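Side-chain contacts in DNA helicase RecQ (Deinococcus radiodurans, PDB 4Q48), which probably couples ATP hydrolysis to the unwinding of duplex DNA while translocating in the 3'-5' direction: residues 413-418 / 462-467; 419-424 / 481-486; 425-430 / 454-459; 435-440 / 472-477. All coordinates share one frame; numbering follows the deposited sequence.

Contact 1: 413-418 / 462-467; sequences LTREAQ and GKEHDE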
# COMPACT_ATOMS: atom_id res chain seq x y z
N LEU A 413 10.79 -1.54 -26.52
CA LEU A 413 9.97 -0.52 -27.13
C LEU A 413 10.36 0.84 -26.57
O LEU A 413 9.58 1.77 -26.57
CB LEU A 413 8.49 -0.81 -26.89
CG LEU A 413 7.94 -1.90 -27.80
CD1 LEU A 413 6.57 -2.31 -27.36
CD2 LEU A 413 7.89 -1.36 -29.21
N THR A 414 11.60 0.94 -26.11
CA THR A 414 12.17 2.15 -25.55
C THR A 414 12.08 3.34 -26.52
O THR A 414 11.74 4.44 -26.13
CB THR A 414 13.64 1.90 -25.17
OG1 THR A 414 13.71 0.85 -24.18
CG2 THR A 414 14.30 3.17 -24.70
N ARG A 415 12.39 3.09 -27.78
CA ARG A 415 12.40 4.10 -28.84
C ARG A 415 10.99 4.65 -29.03
O ARG A 415 10.77 5.85 -29.21
CB ARG A 415 12.94 3.45 -30.14
CG ARG A 415 13.02 4.28 -31.41
CD ARG A 415 13.69 3.49 -32.57
NE ARG A 415 12.98 2.24 -32.94
CZ ARG A 415 13.58 1.04 -33.13
NH1 ARG A 415 14.91 0.91 -33.00
NH2 ARG A 415 12.85 -0.03 -33.46
N GLU A 416 10.01 3.74 -28.99
CA GLU A 416 8.62 4.12 -29.17
C GLU A 416 8.10 4.86 -27.93
O GLU A 416 7.30 5.80 -28.03
CB GLU A 416 7.76 2.89 -29.48
CG GLU A 416 7.89 2.33 -30.91
CD GLU A 416 9.15 1.51 -31.15
OE1 GLU A 416 9.99 1.31 -30.23
OE2 GLU A 416 9.33 1.05 -32.30
N ALA A 417 8.54 4.41 -26.75
CA ALA A 417 8.17 5.07 -25.51
C ALA A 417 8.63 6.51 -25.55
O ALA A 417 7.87 7.41 -25.20
CB ALA A 417 8.74 4.36 -24.30
N GLN A 418 9.86 6.75 -26.03
CA GLN A 418 10.38 8.12 -26.12
C GLN A 418 9.51 8.96 -27.08
O GLN A 418 9.07 10.07 -26.72
CB GLN A 418 11.82 8.15 -26.58
CG GLN A 418 12.86 7.48 -25.68
CD GLN A 418 14.24 7.38 -26.36
OE1 GLN A 418 14.38 7.63 -27.57
NE2 GLN A 418 15.25 7.01 -25.60
N GLY A 462 5.82 8.62 -36.01
CA GLY A 462 5.53 7.23 -35.67
C GLY A 462 4.76 6.48 -36.75
O GLY A 462 4.05 5.52 -36.45
N LYS A 463 4.86 6.92 -38.01
CA LYS A 463 4.05 6.35 -39.09
C LYS A 463 4.44 4.90 -39.36
O LYS A 463 3.69 4.13 -39.95
CB LYS A 463 4.20 7.19 -40.38
CG LYS A 463 5.63 7.24 -40.90
CD LYS A 463 5.75 7.96 -42.24
CE LYS A 463 7.09 7.61 -42.91
NZ LYS A 463 7.17 8.07 -44.34
N GLU A 464 5.60 4.53 -38.83
CA GLU A 464 6.18 3.20 -38.88
C GLU A 464 5.28 2.08 -38.33
O GLU A 464 5.27 0.96 -38.84
CB GLU A 464 7.49 3.25 -38.09
CG GLU A 464 8.14 1.92 -37.79
CD GLU A 464 9.30 2.09 -36.84
OE1 GLU A 464 9.53 3.24 -36.39
OE2 GLU A 464 9.96 1.07 -36.51
N HIS A 465 4.53 2.40 -37.28
CA HIS A 465 3.70 1.44 -36.56
C HIS A 465 2.26 1.70 -36.86
O HIS A 465 1.93 2.71 -37.48
CB HIS A 465 3.92 1.54 -35.04
CG HIS A 465 5.29 1.13 -34.60
ND1 HIS A 465 5.65 -0.19 -34.43
CD2 HIS A 465 6.40 1.86 -34.33
CE1 HIS A 465 6.91 -0.26 -34.06
NE2 HIS A 465 7.39 0.97 -34.00
N ASP A 466 1.40 0.77 -36.49
CA ASP A 466 -0.03 0.97 -36.68
C ASP A 466 -0.72 1.43 -35.40
O ASP A 466 -0.09 1.51 -34.34
CB ASP A 466 -0.68 -0.29 -37.23
CG ASP A 466 -0.29 -1.54 -36.47
OD1 ASP A 466 -0.09 -1.46 -35.24
OD2 ASP A 466 -0.16 -2.60 -37.13
N GLU A 467 -2.01 1.70 -35.50
CA GLU A 467 -2.78 2.21 -34.39
C GLU A 467 -2.72 1.34 -33.14
O GLU A 467 -2.81 1.86 -32.03
CB GLU A 467 -4.24 2.38 -34.79
CG GLU A 467 -5.09 2.93 -33.69
CD GLU A 467 -6.46 3.33 -34.16
OE1 GLU A 467 -6.58 3.74 -35.34
OE2 GLU A 467 -7.40 3.28 -33.34
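Glu-416 and His-465 meet in a histidine-carboxylate hydrogen bond that ties the first helix of the RQC winged-helix domain to the loop leading into helix 467-479. These two residues bury the most surface here, and their side chains cross at about a right angle. The Glu-416 chain is bent at its second torsion (chi2 78°), which folds the carboxylate round to the imidazole and also lays CG 3.4 Å from His-465 NE2. His-465 NE2 donates to Glu-416 OE2 over 2.6 Å, and the oxygen receives it through its anti lone pair, on the side away from OE1. The bond is far from straight: the N-H...O angle is 135°, and the oxygen is tilted 25° out of the ring plane.

Glu-464 is the third participant. Its CG lies 3.8 Å above one face of the neighbouring imidazole, displaced toward the rim. Its carboxylate, with that of Glu-416, would probably favour a protonated His-465, although the structure does not reveal that charge. Glu-416 also rests on Trp-470 and Val-473 of helix 467-479. Arg-415 adds opposite charge in a loose way, making a long salt bridge to Glu-416. Its approach to Glu-464 is one of charge alone: Glu-464 OE2 is 4.3 Å from Arg-415 NH2 and well out of the guanidinium plane, so no N-H points at it.

Contact 2: 419-424 / 481-486; sequences MALSAT and GYLSAD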
# COMPACT_ATOMS: atom_id res chain seq x y z
N MET A 419 9.24 8.44 -28.27
CA MET A 419 8.38 9.14 -29.21
C MET A 419 7.06 9.51 -28.56
O MET A 419 6.58 10.64 -28.69
CB MET A 419 8.09 8.31 -30.42
CG MET A 419 9.13 8.33 -31.45
SD MET A 419 8.66 7.18 -32.75
CE MET A 419 10.29 6.52 -33.14
N ALA A 420 6.51 8.57 -27.81
CA ALA A 420 5.21 8.79 -27.23
C ALA A 420 5.30 9.85 -26.15
O ALA A 420 4.49 10.78 -26.14
CB ALA A 420 4.63 7.49 -26.68
N LEU A 421 6.29 9.74 -25.28
CA LEU A 421 6.46 10.73 -24.21
C LEU A 421 6.70 12.15 -24.78
O LEU A 421 6.18 13.13 -24.24
CB LEU A 421 7.60 10.32 -23.26
CG LEU A 421 7.40 9.04 -22.43
CD1 LEU A 421 8.69 8.67 -21.74
CD2 LEU A 421 6.27 9.06 -21.40
N SER A 422 7.45 12.27 -25.86
CA SER A 422 7.66 13.62 -26.38
C SER A 422 6.36 14.14 -26.95
O SER A 422 5.99 15.31 -26.73
CB SER A 422 8.77 13.66 -27.41
OG SER A 422 9.98 13.27 -26.79
N ALA A 423 5.63 13.25 -27.62
CA ALA A 423 4.42 13.62 -28.32
C ALA A 423 3.44 14.26 -27.35
O ALA A 423 2.85 15.31 -27.62
CB ALA A 423 3.80 12.39 -28.95
N THR A 424 3.30 13.65 -26.18
CA THR A 424 2.36 14.15 -25.23
C THR A 424 2.89 15.45 -24.64
O THR A 424 2.11 16.34 -24.29
CB THR A 424 2.05 13.09 -24.14
OG1 THR A 424 1.42 13.69 -23.02
CG2 THR A 424 3.29 12.47 -23.63
N GLY A 481 3.39 4.29 -14.81
CA GLY A 481 3.47 5.63 -14.25
C GLY A 481 4.40 6.59 -15.00
O GLY A 481 4.79 7.63 -14.46
N TYR A 482 4.76 6.25 -16.24
CA TYR A 482 5.47 7.21 -17.06
C TYR A 482 4.47 8.21 -17.58
O TYR A 482 4.82 9.36 -17.84
CB TYR A 482 6.18 6.54 -18.21
CG TYR A 482 7.35 5.71 -17.77
CD1 TYR A 482 8.56 6.29 -17.45
CD2 TYR A 482 7.22 4.33 -17.65
CE1 TYR A 482 9.62 5.51 -17.04
CE2 TYR A 482 8.27 3.57 -17.24
CZ TYR A 482 9.45 4.16 -16.94
OH TYR A 482 10.49 3.37 -16.54
N LEU A 483 3.22 7.79 -17.70
CA LEU A 483 2.14 8.73 -17.97
C LEU A 483 1.13 8.65 -16.87
O LEU A 483 0.96 7.62 -16.24
CB LEU A 483 1.46 8.46 -19.30
CG LEU A 483 2.32 8.64 -20.51
CD1 LEU A 483 1.53 8.13 -21.69
CD2 LEU A 483 2.67 10.07 -20.66
N SER A 484 0.42 9.75 -16.67
CA SER A 484 -0.61 9.81 -15.65
C SER A 484 -1.86 10.19 -16.39
O SER A 484 -1.83 11.06 -17.28
CB SER A 484 -0.25 10.83 -14.57
OG SER A 484 -1.06 10.63 -13.44
N ALA A 485 -2.96 9.51 -16.09
CA ALA A 485 -4.16 9.72 -16.88
C ALA A 485 -5.08 10.73 -16.27
O ALA A 485 -5.26 11.79 -16.81
CB ALA A 485 -4.90 8.42 -17.09
N ASP A 486 -5.61 10.42 -15.10
CA ASP A 486 -6.94 10.88 -14.70
C ASP A 486 -7.27 12.39 -14.77
O ASP A 486 -8.22 12.87 -14.14
CB ASP A 486 -7.22 10.30 -13.31
CG ASP A 486 -7.29 8.75 -13.33
OD1 ASP A 486 -8.25 8.20 -13.94
OD2 ASP A 486 -6.35 8.10 -12.79
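Tyr-482 and Leu-483 bring a short apolar surface against Leu-421 and Thr-424 of helix 414-426, in a contact buried throughout and without a hydrogen bond across it. The approach begins at Gly-481, whose positive phi (81°) completes a Schellman motif at the end of helix 467-479 and turns the chain toward the first helix. Tyr-482 follows, and it is the base of this residue that touches: its CB is 4.1 Å from Leu-421 CD2, while its carbonyl O comes to 3.9 Å of the same methyl. Beyond CB the phenol leads away from the contact, and its OH is hydrogen-bonded to Gln-505.

Leu-483 comes next and carries the largest share of the second segment. Its CD2 methyl is used twice, 3.8 Å from Leu-421 CD2 and 3.9 Å from Thr-424 CG2, and so sits against residues one helical turn apart. Leu-421 and Leu-483 meet at a slant, whereas Thr-424 and Leu-483 run past each other in opposite directions. With OG1 of Thr-424 anti to the backbone N (chi1 165°), the hydroxyl reaches a weak hydrogen bond to Leu-491 O while CG2 is left for the leucine. Ser-484 then pairs through its backbone with Arg-492, as Tyr-482 does with Thr-494, in the two-stranded antiparallel hairpin. The contact thus joins the helical core to the start of this hairpin, the wing of the winged-helix fold to which RQC domains belong.

Contact 3: 425-430 / 454-459; sequences IRTGNR and HQLPTF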
# COMPACT_ATOMS: atom_id res chain seq x y z
N ILE A 425 4.22 15.62 -24.63
CA ILE A 425 4.80 16.85 -24.07
C ILE A 425 4.67 18.04 -25.03
O ILE A 425 4.20 19.09 -24.63
CB ILE A 425 6.30 16.66 -23.67
CG1 ILE A 425 6.37 15.70 -22.48
CG2 ILE A 425 6.95 18.01 -23.28
CD1 ILE A 425 7.77 15.43 -21.99
N ARG A 426 5.02 17.87 -26.30
CA ARG A 426 4.92 19.02 -27.17
C ARG A 426 3.45 19.38 -27.45
O ARG A 426 3.19 20.37 -28.12
CB ARG A 426 5.66 18.83 -28.49
CG ARG A 426 6.99 18.12 -28.40
CD ARG A 426 8.15 19.06 -28.03
NE ARG A 426 7.82 20.48 -28.13
CZ ARG A 426 8.54 21.46 -27.57
NH1 ARG A 426 9.65 21.15 -26.88
NH2 ARG A 426 8.15 22.74 -27.69
N THR A 427 2.50 18.59 -26.97
CA THR A 427 1.09 18.95 -27.08
C THR A 427 0.49 19.35 -25.73
O THR A 427 -0.71 19.50 -25.60
CB THR A 427 0.25 17.78 -27.67
OG1 THR A 427 0.32 16.63 -26.80
CG2 THR A 427 0.74 17.40 -29.06
N GLY A 428 1.30 19.48 -24.70
CA GLY A 428 0.79 20.05 -23.46
C GLY A 428 0.03 19.11 -22.52
O GLY A 428 -0.82 19.59 -21.77
N ASN A 429 0.34 17.81 -22.53
CA ASN A 429 -0.12 16.91 -21.47
C ASN A 429 -1.61 16.94 -21.19
O ASN A 429 -2.03 17.03 -20.03
CB ASN A 429 0.62 17.26 -20.20
CG ASN A 429 2.09 17.11 -20.34
OD1 ASN A 429 2.58 16.00 -20.39
ND2 ASN A 429 2.81 18.23 -20.43
N ARG A 430 -2.41 16.86 -22.25
CA ARG A 430 -3.84 17.10 -22.12
C ARG A 430 -4.68 16.32 -23.10
O ARG A 430 -5.88 16.15 -22.89
CB ARG A 430 -4.09 18.58 -22.30
CG ARG A 430 -3.66 19.04 -23.67
CD ARG A 430 -3.56 20.54 -23.72
NE ARG A 430 -4.78 21.18 -23.26
CZ ARG A 430 -4.83 22.43 -22.86
NH1 ARG A 430 -3.70 23.14 -22.83
NH2 ARG A 430 -5.98 22.96 -22.46
N HIS A 454 -0.77 19.28 -37.04
CA HIS A 454 -0.38 18.65 -38.30
C HIS A 454 0.98 19.12 -38.82
O HIS A 454 1.60 18.44 -39.63
CB HIS A 454 -1.45 18.87 -39.38
CG HIS A 454 -1.87 20.29 -39.56
ND1 HIS A 454 -2.75 20.92 -38.70
CD2 HIS A 454 -1.57 21.20 -40.52
CE1 HIS A 454 -2.94 22.16 -39.11
NE2 HIS A 454 -2.23 22.36 -40.21
N GLN A 455 1.48 20.26 -38.36
CA GLN A 455 2.89 20.49 -38.63
C GLN A 455 3.67 21.06 -37.45
O GLN A 455 4.46 21.98 -37.58
CB GLN A 455 3.06 21.32 -39.93
CG GLN A 455 1.98 22.35 -40.25
CD GLN A 455 1.86 22.60 -41.76
OE1 GLN A 455 2.35 21.80 -42.58
NE2 GLN A 455 1.20 23.70 -42.13
N LEU A 456 3.52 20.36 -36.34
CA LEU A 456 4.53 20.26 -35.30
C LEU A 456 5.60 19.38 -35.93
O LEU A 456 5.28 18.54 -36.77
CB LEU A 456 3.97 19.60 -34.05
CG LEU A 456 3.27 20.39 -32.96
CD1 LEU A 456 2.26 21.35 -33.53
CD2 LEU A 456 2.56 19.38 -32.08
N PRO A 457 6.87 19.53 -35.53
CA PRO A 457 7.90 18.66 -36.12
C PRO A 457 7.73 17.17 -35.77
O PRO A 457 8.30 16.33 -36.47
CB PRO A 457 9.20 19.21 -35.52
CG PRO A 457 8.77 19.81 -34.25
CD PRO A 457 7.43 20.44 -34.53
N THR A 458 6.97 16.86 -34.72
CA THR A 458 6.74 15.49 -34.24
C THR A 458 5.65 14.72 -35.02
O THR A 458 5.38 13.55 -34.74
CB THR A 458 6.35 15.47 -32.74
OG1 THR A 458 6.52 14.16 -32.20
CG2 THR A 458 4.90 15.87 -32.57
N PHE A 459 5.01 15.41 -35.96
CA PHE A 459 3.82 14.87 -36.62
C PHE A 459 4.20 13.72 -37.53
O PHE A 459 5.08 13.85 -38.38
CB PHE A 459 3.12 15.97 -37.44
CG PHE A 459 1.75 15.58 -37.93
CD1 PHE A 459 0.71 15.35 -37.04
CD2 PHE A 459 1.50 15.41 -39.30
CE1 PHE A 459 -0.57 14.99 -37.50
CE2 PHE A 459 0.23 15.05 -39.76
CZ PHE A 459 -0.80 14.84 -38.86
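Leu-456 and Thr-427 supply the apolar part of this contact, meeting methyl to methyl. Thr-427 CG2 is 4.0 Å from Leu-456 CD2, and the two side chains cross at about a right angle. The same leucine methyl lies 4.1 Å from the carbonyl Arg-426 O, so one branch of Leu-456 covers both the backbone and a side chain at the end of the helix. Looser covering comes from Arg-426, whose CB stays 4.8 Å from Leu-456 CD2 and 5.1 Å from Thr-458 CG2. Its aliphatic base lies over these residues without close contact, and the guanidinium takes no part.

The polar interactions belong to each side separately, and they set the shapes that meet. On the helix side the Thr-427 hydroxyl is turned back to the carbonyls Ala-423 O and Thr-424 O. Its OG1 stands between the backbone N and the carbonyl carbon (chi1 62°), which directs CG2 to the leucine. Just beyond, Gly-428 is the C-prime residue of a Schellman motif, its N bonded to Ile-425 O at 2.9 Å. On the loop side a type I beta turn runs from Leu-456 to Phe-459 and is closed by Phe-459 N to Leu-456 O at 3.2 Å.

Within the loop there is also one contact with a ring face: His-454 CA sits 3.5 Å above the centre of the Phe-459 ring. Within the winged-helix fold, helix 433-441 flanks both partners, with Leu-436 against Thr-427 and Val-439 against Thr-458 and Phe-459, while helix 446-451 meets Phe-459 through Val-448 and strand 492-493 receives Asn-429.

Contact 4: 435-440 / 472-477; sequences HLTDVL and SVLRQL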
# COMPACT_ATOMS: atom_id res chain seq x y z
N HIS A 435 -6.00 10.64 -29.68
CA HIS A 435 -5.47 11.85 -30.31
C HIS A 435 -3.96 11.82 -30.47
O HIS A 435 -3.44 12.06 -31.57
CB HIS A 435 -5.86 13.09 -29.51
CG HIS A 435 -5.45 14.36 -30.19
ND1 HIS A 435 -6.23 14.98 -31.14
CD2 HIS A 435 -4.32 15.09 -30.09
CE1 HIS A 435 -5.60 16.05 -31.59
NE2 HIS A 435 -4.44 16.14 -30.97
N LEU A 436 -3.25 11.51 -29.39
CA LEU A 436 -1.81 11.33 -29.42
C LEU A 436 -1.40 10.37 -30.54
O LEU A 436 -0.42 10.58 -31.27
CB LEU A 436 -1.33 10.80 -28.08
CG LEU A 436 -1.45 11.74 -26.87
CD1 LEU A 436 -0.93 11.06 -25.60
CD2 LEU A 436 -0.69 13.01 -27.11
N THR A 437 -2.18 9.30 -30.67
CA THR A 437 -1.89 8.25 -31.64
C THR A 437 -2.02 8.80 -33.06
O THR A 437 -1.29 8.39 -33.96
CB THR A 437 -2.81 7.04 -31.44
OG1 THR A 437 -2.69 6.56 -30.10
CG2 THR A 437 -2.49 5.94 -32.43
N ASP A 438 -2.96 9.74 -33.23
CA ASP A 438 -3.18 10.42 -34.52
C ASP A 438 -1.95 11.23 -34.88
O ASP A 438 -1.46 11.17 -36.02
CB ASP A 438 -4.39 11.36 -34.47
CG ASP A 438 -5.70 10.65 -34.75
OD1 ASP A 438 -5.68 9.59 -35.43
OD2 ASP A 438 -6.75 11.16 -34.28
N VAL A 439 -1.47 11.99 -33.90
CA VAL A 439 -0.29 12.81 -34.10
C VAL A 439 0.87 11.90 -34.45
O VAL A 439 1.57 12.12 -35.45
CB VAL A 439 0.03 13.65 -32.85
CG1 VAL A 439 1.32 14.41 -33.05
CG2 VAL A 439 -1.12 14.60 -32.51
N LEU A 440 1.06 10.87 -33.65
CA LEU A 440 2.14 9.92 -33.89
C LEU A 440 2.08 9.32 -35.30
O LEU A 440 3.12 9.09 -35.91
CB LEU A 440 2.09 8.81 -32.85
CG LEU A 440 2.62 9.20 -31.47
CD1 LEU A 440 2.26 8.14 -30.41
CD2 LEU A 440 4.13 9.39 -31.53
N SER A 472 -1.13 0.40 -27.24
CA SER A 472 -0.45 -0.55 -26.37
C SER A 472 0.72 0.09 -25.61
O SER A 472 0.78 0.03 -24.37
CB SER A 472 0.03 -1.75 -27.19
OG SER A 472 1.03 -2.46 -26.48
N VAL A 473 1.62 0.74 -26.36
CA VAL A 473 2.75 1.46 -25.77
C VAL A 473 2.21 2.44 -24.74
O VAL A 473 2.74 2.54 -23.62
CB VAL A 473 3.59 2.23 -26.83
CG1 VAL A 473 4.40 3.31 -26.17
CG2 VAL A 473 4.50 1.30 -27.61
N LEU A 474 1.14 3.15 -25.11
CA LEU A 474 0.55 4.13 -24.20
C LEU A 474 -0.00 3.52 -22.92
O LEU A 474 0.23 4.07 -21.86
CB LEU A 474 -0.53 4.96 -24.90
CG LEU A 474 -0.02 5.88 -26.03
CD1 LEU A 474 -1.17 6.39 -26.89
CD2 LEU A 474 0.86 7.05 -25.51
N ARG A 475 -0.67 2.37 -23.00
CA ARG A 475 -1.20 1.75 -21.80
C ARG A 475 -0.06 1.38 -20.91
O ARG A 475 -0.11 1.54 -19.69
CB ARG A 475 -2.06 0.54 -22.12
CG ARG A 475 -3.46 0.91 -22.60
CD ARG A 475 -4.39 -0.30 -22.70
NE ARG A 475 -3.84 -1.31 -23.59
CZ ARG A 475 -4.06 -1.33 -24.91
NH1 ARG A 475 -4.83 -0.40 -25.45
NH2 ARG A 475 -3.53 -2.29 -25.67
N GLN A 476 0.99 0.92 -21.55
CA GLN A 476 2.13 0.42 -20.83
C GLN A 476 2.79 1.57 -20.09
O GLN A 476 3.14 1.43 -18.91
CB GLN A 476 3.10 -0.26 -21.80
CG GLN A 476 4.02 -1.20 -21.08
CD GLN A 476 3.29 -2.45 -20.61
OE1 GLN A 476 2.51 -3.06 -21.35
NE2 GLN A 476 3.48 -2.78 -19.33
N LEU A 477 2.90 2.72 -20.76
CA LEU A 477 3.50 3.90 -20.14
C LEU A 477 2.59 4.41 -19.04
O LEU A 477 3.06 4.90 -18.01
CB LEU A 477 3.78 5.00 -21.16
CG LEU A 477 5.00 4.73 -22.05
CD1 LEU A 477 5.02 5.68 -23.25
CD2 LEU A 477 6.25 4.82 -21.25
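Thr-437 OG1 is hydrogen-bonded to the carbonyl Ala-433 O one turn back in its own helix, and in that setting it meets Leu-474, whose CD1 lies 3.6 Å away. The hydroxyl can face a methyl group at a buried helix interface because its polar need is met by its own backbone. Its torsion makes this possible: OG1 stands beside the backbone N, opposite the carbonyl carbon (chi1 -56°), within reach of the preceding turn. The side chains of Thr-437 and Leu-474 meet at an oblique angle, and no hydrogen bond passes between the two segments.

Leu-474 contributes more than half of the buried surface, and its two branches divide the work. While CD1 goes to the threonine, CD2 faces Leu-436, 4.4 Å from Leu-436 CD1, in a plain apolar approach. A turn further on, Leu-440 also directs its side chain to this helix, but its CD1 stays 5.2 Å from Leu-474 CD2 and covers it only lightly. Leu-474 thus projects from helix 467-479 against two adjacent residues, Leu-436 and Thr-437, with Leu-440 as a distant third.

These two helices pack together in the helical part of the winged-helix fold, and helix 414-426 lies against both: Ala-420 packs on Leu-474, Thr-424 on Leu-436 and Ala-423 on Leu-440, while Trp-470, a turn before Leu-474, touches both Thr-437 and Leu-440.

In the fold
All four contacts belong to the RQC domain, and contact 4 is the hub: its centre is about 8 Å from those of contacts 1 and 2 and about 12 Å from that of contact 3. Contacts 1, 2 and 3 follow one another along helix 414-426, the centres of the first and third being about 15 Å apart. Backbone bonds probably join the hub to its neighbours, Gly-462 N to Leu-440 O (2.7 Å) toward contact 1 and Leu-483 N to Leu-477 O (2.9 Å) toward contact 2. Another probable one, Asn-429 N to Thr-424 O (2.9 Å), links contacts 3 and 2. The zinc site lies at some distance from contact 2, the side chain of Tyr-482 being about 12 Å from that of the zinc ligand Cys-381.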